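Local coordinates for protein telomerase reverse transcriptase (Candida tropicalis MYA-3404, PDB 6ZD1) that probably elongates telomeres as a reverse transcriptase, copying a template within the telomerase RNA component to add simple sequence repeats to chromosome ends, at residues A120-H125 with F660-G665; I88-L93 with K173-A178. One frame throughout, in Å; residues are numbered along the deposited sequence.

Interaction 1 (A120-H125 with F660-G665)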
loop_
_atom_site.group_PDB
_atom_site.type_symbol
_atom_site.label_atom_id
_atom_site.label_comp_id
_atom_site.label_asym_id
_atom_site.label_seq_id
_atom_site.Cartn_x
_atom_site.Cartn_y
_atom_site.Cartn_z
ATOM N N ALA A 120 -4.805 15.118 -0.810
ATOM C CA ALA A 120 -4.148 15.959 -1.812
ATOM C C ALA A 120 -2.880 15.305 -2.353
ATOM O O ALA A 120 -1.941 15.992 -2.758
ATOM C CB ALA A 120 -3.838 17.353 -1.259
ATOM N N ASN A 121 -2.847 13.971 -2.367
ATOM C CA ASN A 121 -1.664 13.233 -2.782
ATOM C C ASN A 121 -1.925 12.279 -3.939
ATOM O O ASN A 121 -0.988 11.617 -4.399
ATOM C CB ASN A 121 -1.082 12.451 -1.595
ATOM C CG ASN A 121 0.374 12.079 -1.798
ATOM O OD1 ASN A 121 1.112 12.771 -2.501
ATOM N ND2 ASN A 121 0.795 10.978 -1.186
ATOM N N GLU A 122 -3.157 12.191 -4.426
ATOM C CA GLU A 122 -3.493 11.349 -5.562
ATOM C C GLU A 122 -3.563 12.176 -6.842
ATOM O O GLU A 122 -3.654 13.406 -6.814
ATOM C CB GLU A 122 -4.819 10.621 -5.329
ATOM C CG GLU A 122 -4.688 9.327 -4.534
ATOM C CD GLU A 122 -4.129 8.179 -5.362
ATOM O OE1 GLU A 122 -4.027 7.056 -4.824
ATOM O OE2 GLU A 122 -3.798 8.393 -6.548
ATOM N N ARG A 123 -3.509 11.476 -7.974
ATOM C CA ARG A 123 -3.468 12.142 -9.268
ATOM C C ARG A 123 -4.783 12.858 -9.556
ATOM O O ARG A 123 -5.868 12.310 -9.347
ATOM C CB ARG A 123 -3.169 11.131 -10.376
ATOM C CG ARG A 123 -2.779 11.764 -11.702
ATOM C CD ARG A 123 -2.407 10.714 -12.737
ATOM N NE ARG A 123 -1.441 11.233 -13.702
ATOM C CZ ARG A 123 -0.123 11.178 -13.535
ATOM N NH1 ARG A 123 0.382 10.625 -12.441
ATOM N NH2 ARG A 123 0.689 11.676 -14.457
ATOM N N LEU A 124 -4.678 14.084 -10.061
ATOM C CA LEU A 124 -5.846 14.877 -10.410
ATOM C C LEU A 124 -6.305 14.524 -11.817
ATOM O O LEU A 124 -5.487 14.364 -12.727
ATOM C CB LEU A 124 -5.533 16.371 -10.320
ATOM C CG LEU A 124 -6.762 17.276 -10.266
ATOM C CD1 LEU A 124 -7.405 17.182 -8.894
ATOM C CD2 LEU A 124 -6.413 18.714 -10.614
ATOM N N HIS A 125 -7.620 14.408 -11.994
ATOM C CA HIS A 125 -8.207 14.052 -13.283
ATOM C C HIS A 125 -9.045 15.225 -13.769
ATOM O O HIS A 125 -10.171 15.426 -13.301
ATOM C CB HIS A 125 -9.042 12.779 -13.169
ATOM C CG HIS A 125 -8.252 11.581 -12.740
ATOM N ND1 HIS A 125 -7.628 10.742 -13.638
ATOM C CD2 HIS A 125 -7.980 11.087 -11.510
ATOM C CE1 HIS A 125 -7.004 9.782 -12.979
ATOM N NE2 HIS A 125 -7.200 9.969 -11.686
ATOM N N PHE A 660 1.048 1.098 -7.850
ATOM C CA PHE A 660 1.824 -0.095 -7.520
ATOM C C PHE A 660 3.301 0.102 -7.836
ATOM O O PHE A 660 4.170 -0.313 -7.059
ATOM C CB PHE A 660 1.286 -1.312 -8.275
ATOM C CG PHE A 660 2.121 -2.551 -8.100
ATOM C CD1 PHE A 660 3.105 -2.881 -9.021
ATOM C CD2 PHE A 660 1.928 -3.382 -7.009
ATOM C CE1 PHE A 660 3.879 -4.022 -8.854
ATOM C CE2 PHE A 660 2.696 -4.526 -6.838
ATOM C CZ PHE A 660 3.673 -4.844 -7.761
ATOM N N ALA A 661 3.608 0.706 -8.986
ATOM C CA ALA A 661 4.998 0.997 -9.318
ATOM C C ALA A 661 5.567 2.076 -8.406
ATOM O O ALA A 661 6.746 2.026 -8.035
ATOM C CB ALA A 661 5.111 1.410 -10.784
ATOM N N ARG A 662 4.744 3.061 -8.037
ATOM C CA ARG A 662 5.190 4.103 -7.116
ATOM C C ARG A 662 5.599 3.508 -5.774
ATOM O O ARG A 662 6.676 3.814 -5.247
ATOM C CB ARG A 662 4.077 5.137 -6.928
ATOM C CG ARG A 662 4.439 6.571 -7.298
ATOM C CD ARG A 662 3.183 7.435 -7.329
ATOM N NE ARG A 662 2.436 7.342 -6.076
ATOM C CZ ARG A 662 1.119 7.509 -5.970
ATOM N NH1 ARG A 662 0.386 7.768 -7.046
ATOM N NH2 ARG A 662 0.532 7.407 -4.784
ATOM N N VAL A 663 4.748 2.649 -5.207
ATOM C CA VAL A 663 5.004 2.119 -3.872
ATOM C C VAL A 663 6.258 1.251 -3.866
ATOM O O VAL A 663 7.182 1.476 -3.076
ATOM C CB VAL A 663 3.773 1.350 -3.360
ATOM C CG1 VAL A 663 4.123 0.557 -2.112
ATOM C CG2 VAL A 663 2.643 2.321 -3.069
ATOM N N ASN A 664 6.317 0.257 -4.747
ATOM C CA ASN A 664 7.427 -0.685 -4.733
ATOM C C ASN A 664 8.642 -0.207 -5.514
ATOM O O ASN A 664 9.717 -0.799 -5.373
ATOM C CB ASN A 664 6.965 -2.033 -5.280
ATOM C CG ASN A 664 5.690 -2.498 -4.631
ATOM O OD1 ASN A 664 5.672 -2.833 -3.449
ATOM N ND2 ASN A 664 4.606 -2.502 -5.393
ATOM N N GLY A 665 8.511 0.844 -6.317
ATOM C CA GLY A 665 9.628 1.364 -7.070
ATOM C C GLY A 665 10.115 0.493 -8.205
ATOM O O GLY A 665 10.907 0.969 -9.023
#
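Glu122 and Arg662 face each other where a loop of the RNA-binding domain, between helices 104-117 and 126-129, comes alongside the last turn of helix 642-664. The backbones stay well apart, with the CA atoms of Glu122 and Arg662 11.4 Å from each other, so long side chains must bridge the gap. Arg662 is extended at its second torsion (chi2 169°) and bends at its third (chi3 54°), which brings its guanidinium to the loop. The carboxylate oxygen OE2 of Glu122 lies at the edge of the Arg662 guanidinium, near its plane, but OE2 to NH1 measures 4.3 Å: the opposite charges probably attract, but do not close into a salt bridge. Arg662 also brings NH2 to 4.5 Å from the backbone O of Asn121, obliquely and too far for a hydrogen bond. Each charge has a stronger partner about one turn before Arg662 on helix 642-664: Lys659 NZ forms a salt bridge with Glu122 OE1, and Glu658 OE2 with Arg662 NH1. Arg123 N makes a weak hydrogen bond to Glu122 OE2 (3.4 Å, 148°), a loose tether for the carboxylate. Arg123 NH1 and Arg662 NH1, 6.1 Å apart, share the Glu658 carboxylate, the former through a long, weak ion pair. This charged contact between the RNA-binding domain and the C-terminal, thumb-like helices is consistent with the ring-shaped domain arrangement of telomerase reverse transcriptases.

Interaction 2 (I88-L93 with K173-A178)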
loop_
_atom_site.group_PDB
_atom_site.type_symbol
_atom_site.label_atom_id
_atom_site.label_comp_id
_atom_site.label_asym_id
_atom_site.label_seq_id
_atom_site.Cartn_x
_atom_site.Cartn_y
_atom_site.Cartn_z
ATOM N N ILE A 88 -10.568 28.761 3.703
ATOM C CA ILE A 88 -10.328 30.125 4.158
ATOM C C ILE A 88 -9.093 30.701 3.476
ATOM O O ILE A 88 -9.084 31.869 3.063
ATOM C CB ILE A 88 -10.208 30.159 5.695
ATOM C CG1 ILE A 88 -11.597 30.070 6.336
ATOM C CG2 ILE A 88 -9.469 31.407 6.160
ATOM C CD1 ILE A 88 -11.575 30.034 7.847
ATOM N N ILE A 89 -8.034 29.896 3.339
ATOM C CA ILE A 89 -6.858 30.339 2.593
ATOM C C ILE A 89 -7.223 30.586 1.133
ATOM O O ILE A 89 -6.862 31.614 0.548
ATOM C CB ILE A 89 -5.715 29.317 2.722
ATOM C CG1 ILE A 89 -5.407 29.022 4.191
ATOM C CG2 ILE A 89 -4.463 29.841 2.037
ATOM C CD1 ILE A 89 -4.534 30.039 4.848
HETATM N N MSE A 90 -7.948 29.649 0.527
HETATM C CA MSE A 90 -8.323 29.755 -0.879
HETATM C C MSE A 90 -9.185 30.980 -1.146
HETATM O O MSE A 90 -9.030 31.642 -2.170
HETATM C CB MSE A 90 -9.060 28.491 -1.336
HETATM C CG MSE A 90 -8.186 27.242 -1.373
HETATM SE SE MSE A 90 -6.589 27.483 -2.470
HETATM C CE MSE A 90 -7.467 27.901 -4.158
ATOM N N GLY A 91 -10.085 31.287 -0.211
ATOM C CA GLY A 91 -10.889 32.489 -0.354
ATOM C C GLY A 91 -10.040 33.745 -0.346
ATOM O O GLY A 91 -10.200 34.627 -1.194
ATOM N N LYS A 92 -9.112 33.836 0.610
ATOM C CA LYS A 92 -8.195 34.972 0.654
ATOM C C LYS A 92 -7.305 35.015 -0.582
ATOM O O LYS A 92 -7.018 36.096 -1.111
ATOM C CB LYS A 92 -7.347 34.912 1.926
ATOM C CG LYS A 92 -8.086 35.316 3.193
ATOM C CD LYS A 92 -7.241 35.038 4.430
ATOM C CE LYS A 92 -7.200 36.235 5.376
ATOM N NZ LYS A 92 -6.434 37.388 4.812
ATOM N N LEU A 93 -6.858 33.850 -1.058
ATOM C CA LEU A 93 -5.912 33.815 -2.170
ATOM C C LEU A 93 -6.587 34.145 -3.495
ATOM O O LEU A 93 -6.011 34.847 -4.335
ATOM C CB LEU A 93 -5.247 32.440 -2.244
ATOM C CG LEU A 93 -3.876 32.276 -1.587
ATOM C CD1 LEU A 93 -2.833 33.038 -2.383
ATOM C CD2 LEU A 93 -3.896 32.752 -0.144
ATOM N N LYS A 173 -2.180 21.827 -2.607
ATOM C CA LYS A 173 -1.252 20.846 -2.055
ATOM C C LYS A 173 -0.225 21.504 -1.140
ATOM O O LYS A 173 0.079 20.979 -0.062
ATOM C CB LYS A 173 -0.562 20.081 -3.185
ATOM C CG LYS A 173 0.475 19.074 -2.716
ATOM C CD LYS A 173 1.233 18.485 -3.889
ATOM C CE LYS A 173 0.452 17.370 -4.548
ATOM N NZ LYS A 173 0.400 16.178 -3.662
ATOM N N ASN A 174 0.314 22.658 -1.540
ATOM C CA ASN A 174 1.306 23.319 -0.697
ATOM C C ASN A 174 0.697 23.809 0.608
ATOM O O ASN A 174 1.375 23.808 1.641
ATOM C CB ASN A 174 1.965 24.474 -1.444
ATOM C CG ASN A 174 2.861 23.994 -2.563
ATOM O OD1 ASN A 174 3.229 22.822 -2.613
ATOM N ND2 ASN A 174 3.221 24.898 -3.465
ATOM N N ILE A 175 -0.565 24.240 0.582
ATOM C CA ILE A 175 -1.240 24.613 1.821
ATOM C C ILE A 175 -1.279 23.430 2.777
ATOM O O ILE A 175 -0.968 23.566 3.968
ATOM C CB ILE A 175 -2.653 25.140 1.513
ATOM C CG1 ILE A 175 -2.561 26.482 0.789
ATOM C CG2 ILE A 175 -3.477 25.243 2.788
ATOM C CD1 ILE A 175 -3.836 26.877 0.095
ATOM N N VAL A 176 -1.615 22.244 2.261
ATOM C CA VAL A 176 -1.620 21.042 3.089
ATOM C C VAL A 176 -0.217 20.750 3.601
ATOM O O VAL A 176 -0.015 20.455 4.785
ATOM C CB VAL A 176 -2.183 19.846 2.301
ATOM C CG1 VAL A 176 -2.043 18.569 3.114
ATOM C CG2 VAL A 176 -3.635 20.092 1.926
ATOM N N ARG A 177 0.778 20.842 2.714
ATOM C CA ARG A 177 2.148 20.584 3.132
ATOM C C ARG A 177 2.637 21.643 4.108
ATOM O O ARG A 177 3.484 21.355 4.959
ATOM C CB ARG A 177 3.068 20.519 1.910
ATOM C CG ARG A 177 2.815 19.332 0.990
ATOM C CD ARG A 177 3.811 19.313 -0.163
ATOM N NE ARG A 177 5.192 19.331 0.313
ATOM C CZ ARG A 177 5.931 18.244 0.515
ATOM N NH1 ARG A 177 5.424 17.042 0.279
ATOM N NH2 ARG A 177 7.178 18.359 0.952
ATOM N N ALA A 178 2.094 22.859 4.020
ATOM C CA ALA A 178 2.536 23.937 4.896
ATOM C C ALA A 178 2.126 23.687 6.343
ATOM O O ALA A 178 2.872 24.021 7.270
ATOM C CB ALA A 178 1.976 25.272 4.407
#
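Ile175 reaches from helix 158-179 toward helix 79-93 and meets Ile89 and Met90, a selenomethionine, with the single methyl CD1. The side chains of Ile89 and Ile175 pass alongside one another, pointing in opposite senses, and the nearest atoms are Ile89 CG2 and Ile175 CD1, 3.6 Å apart. Behind this methyl pair, Ile175 CG1 lies 4.1 Å from Ile89 CG2, so the touch runs along the branch. The near-extended second torsion of Ile175 (chi2 163°) carries CD1 out across the gap between the helices. In Ile89 the branch that does the touching is CG2, set anti to the backbone N by a chi1 of -54°, while CG1 sits beside that N, anti to the carbonyl carbon. Met90 comes to the same methyl at a slant. Its chain is bent at both chi2 and chi3, and the selenium SE, not the terminal CE, is what lies 3.8 Å from Ile175 CD1. Ile175 CD1 is thus met by another methyl and, roughly at right angles to it, by a large, polarisable selenium. The backbones remain 8.1 Å apart at the CA atoms of Ile89 and Ile175. Ile89 also rests on Tyr53 and Ile56 of helix 53-60, while Met90 packs against Trp99 and against Val167 and Val172, earlier on helix 158-179 itself. With three buried apolar side chains and no hydrogen bond between the segments, the contact depends on van der Waals packing and the exclusion of water, within the helical core of the RNA-binding domain.

Interactions 1 and 2 have their centres about 22 Å apart and share the RNA-binding domain. Along the chain their segments alternate: 88-93, then 120-125, 173-178 and finally 660-665. Interaction 2 lies wholly within that domain, between helices 79-93 and 158-179, whereas interaction 1 crosses to helix 642-664, more than 500 residues later. Helix 158-179 connects the two: Lys173 NZ probably donates a hydrogen bond to Ala120 O, at 2.5 Å, and Ala120 CB packs at 4.2 Å from Val176 CG2. The apolar helix pair is thus linked through the loop 120-125 to the polar interface by which the RNA-binding domain meets the C-terminal helices.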